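Local atomic coordinates of Mannose/sialic acid-binding lectin (Polygonatum cyrtonema, PDB entry 3A0C), a protein that probably binds carbohydrates such as mannose, as an anti-HIV plant lectin of the bulb-type lectin family with the beta-prism II fold. Residues D83-V88 with Y98-W103. Residues are numbered along the deposited sequence; the frame is centred on the assembly and turned at random.
Sequences DHYVLV and YGPVVW
Tyr85 turns CG anti to its own carbonyl carbon (chi1 -62°), which lays the phenol along Gly99 and Pro100, while Asp83, with CG anti to the backbone N, carries its carboxylate across Pro100 toward Val101. Both residues sit at the open end of an antiparallel beta hairpin, strands 86-89 and 95-104, in one sheet of the beta-prism II fold. Val86 and Tyr98 form a hydrogen-bonded pair: Val86 N donates to Tyr98 O at 2.9 Å and Tyr98 N to Val86 O at 2.8 Å. On the face shared by these two residues, Val86 CG1 packs on Tyr98 CB, and Val88 CG2 meets the edge of the Tyr98 ring at CD1, 4.2 Å away. The Tyr98 hydroxyl is hydrogen-bonded with Gln90 OE1. Tyr98 also joins a beta ladder with the second subunit, whose Val86 packs against it, so the sheet continues through the dimer interface.

Between 83-85 and 99-101 no further bridge is formed. Tyr85 CD2 lies 3.3 Å from Gly99 CA, which leaves no room for a CB between them; the backbone angles of Gly99 independently call for glycine. A cis peptide then leads into Pro100, whose CA stands over one face of the Tyr85 ring, displaced toward its rim, and whose CG reaches the phenol end. The Tyr85 hydroxyl is hydrogen-bonded with Lys81 O, which holds that end of the ring. Pro100 CA also makes a CA-H...O contact with His84 O (3.4 Å, 137° at the hydrogen). Farther along, Val101 CG1 touches His84 CB, and Val101 N makes a nearly straight (167°) but weak hydrogen bond to Asp83 OD1 at 3.5 Å.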
# COMPACT_ATOMS: atom_id res chain seq x y z
N ASP A 83 10.80 1.25 -12.24
CA ASP A 83 9.57 0.47 -12.41
C ASP A 83 8.45 1.29 -11.77
O ASP A 83 8.20 2.43 -12.18
CB ASP A 83 9.73 -0.89 -11.69
CG ASP A 83 8.66 -1.90 -12.08
OD1 ASP A 83 7.47 -1.64 -11.84
OD2 ASP A 83 9.02 -2.97 -12.62
N HIS A 84 7.79 0.71 -10.78
CA HIS A 84 6.71 1.36 -10.03
C HIS A 84 6.78 0.85 -8.59
O HIS A 84 6.94 -0.34 -8.37
CB HIS A 84 5.35 1.05 -10.65
CG HIS A 84 5.07 1.83 -11.90
ND1 HIS A 84 4.92 3.20 -11.92
CD2 HIS A 84 4.93 1.42 -13.19
CE1 HIS A 84 4.71 3.61 -13.16
NE2 HIS A 84 4.72 2.55 -13.95
N TYR A 85 6.68 1.77 -7.63
CA TYR A 85 6.75 1.46 -6.21
C TYR A 85 5.59 2.09 -5.46
O TYR A 85 4.78 2.84 -6.03
CB TYR A 85 8.06 1.98 -5.61
CG TYR A 85 9.29 1.35 -6.21
CD1 TYR A 85 9.67 1.62 -7.53
CD2 TYR A 85 10.06 0.45 -5.48
CE1 TYR A 85 10.79 1.01 -8.11
CE2 TYR A 85 11.19 -0.18 -6.04
CZ TYR A 85 11.55 0.10 -7.36
OH TYR A 85 12.64 -0.51 -7.92
N VAL A 86 5.51 1.80 -4.16
CA VAL A 86 4.42 2.32 -3.34
C VAL A 86 4.92 2.60 -1.92
O VAL A 86 5.78 1.89 -1.39
CB VAL A 86 3.22 1.28 -3.29
CG1 VAL A 86 3.62 0.02 -2.52
CG2 VAL A 86 1.98 1.92 -2.69
N LEU A 87 4.39 3.66 -1.31
CA LEU A 87 4.72 4.05 0.05
C LEU A 87 3.47 3.71 0.85
O LEU A 87 2.39 4.26 0.58
CB LEU A 87 4.99 5.56 0.09
CG LEU A 87 5.48 6.23 1.37
CD1 LEU A 87 5.63 7.72 1.11
CD2 LEU A 87 4.50 6.02 2.50
N VAL A 88 3.59 2.83 1.84
CA VAL A 88 2.44 2.41 2.63
C VAL A 88 2.50 2.71 4.14
O VAL A 88 3.45 2.33 4.83
CB VAL A 88 2.19 0.85 2.44
CG1 VAL A 88 0.98 0.37 3.25
CG2 VAL A 88 2.00 0.54 0.98
N TYR A 98 7.52 -0.30 -0.97
CA TYR A 98 7.63 -1.61 -1.61
C TYR A 98 7.77 -1.46 -3.12
O TYR A 98 7.31 -0.47 -3.70
CB TYR A 98 6.39 -2.48 -1.34
CG TYR A 98 6.13 -2.85 0.11
CD1 TYR A 98 5.29 -2.07 0.92
CD2 TYR A 98 6.64 -4.04 0.64
CE1 TYR A 98 4.96 -2.47 2.21
CE2 TYR A 98 6.31 -4.45 1.93
CZ TYR A 98 5.47 -3.66 2.70
OH TYR A 98 5.11 -4.10 3.95
N GLY A 99 8.38 -2.45 -3.76
CA GLY A 99 8.56 -2.43 -5.20
C GLY A 99 9.69 -3.33 -5.66
O GLY A 99 10.51 -3.75 -4.84
N PRO A 100 9.79 -3.62 -6.97
CA PRO A 100 8.87 -3.12 -8.01
C PRO A 100 7.50 -3.82 -8.00
O PRO A 100 7.13 -4.50 -7.04
CB PRO A 100 9.63 -3.41 -9.32
CG PRO A 100 11.06 -3.62 -8.89
CD PRO A 100 10.91 -4.35 -7.58
N VAL A 101 6.77 -3.66 -9.09
CA VAL A 101 5.46 -4.28 -9.22
C VAL A 101 5.65 -5.79 -9.51
O VAL A 101 6.48 -6.18 -10.32
CB VAL A 101 4.68 -3.63 -10.37
CG1 VAL A 101 4.43 -2.16 -10.08
CG2 VAL A 101 5.45 -3.75 -11.66
N VAL A 102 4.87 -6.63 -8.83
CA VAL A 102 4.97 -8.07 -9.02
C VAL A 102 3.78 -8.60 -9.81
O VAL A 102 3.92 -9.52 -10.62
CB VAL A 102 5.00 -8.80 -7.65
CG1 VAL A 102 4.86 -10.32 -7.85
CG2 VAL A 102 6.29 -8.44 -6.89
N TRP A 103 2.63 -7.99 -9.59
CA TRP A 103 1.39 -8.40 -10.22
C TRP A 103 0.36 -7.29 -10.07
O TRP A 103 0.45 -6.49 -9.15
CB TRP A 103 0.87 -9.64 -9.50
CG TRP A 103 -0.40 -10.25 -10.05
CD1 TRP A 103 -0.50 -11.19 -11.03
CD2 TRP A 103 -1.74 -10.01 -9.59
NE1 TRP A 103 -1.80 -11.57 -11.20
CE2 TRP A 103 -2.59 -10.86 -10.33
CE3 TRP A 103 -2.30 -9.17 -8.61
CZ2 TRP A 103 -3.97 -10.89 -10.14
CZ3 TRP A 103 -3.68 -9.20 -8.42
CH2 TRP A 103 -4.50 -10.06 -9.18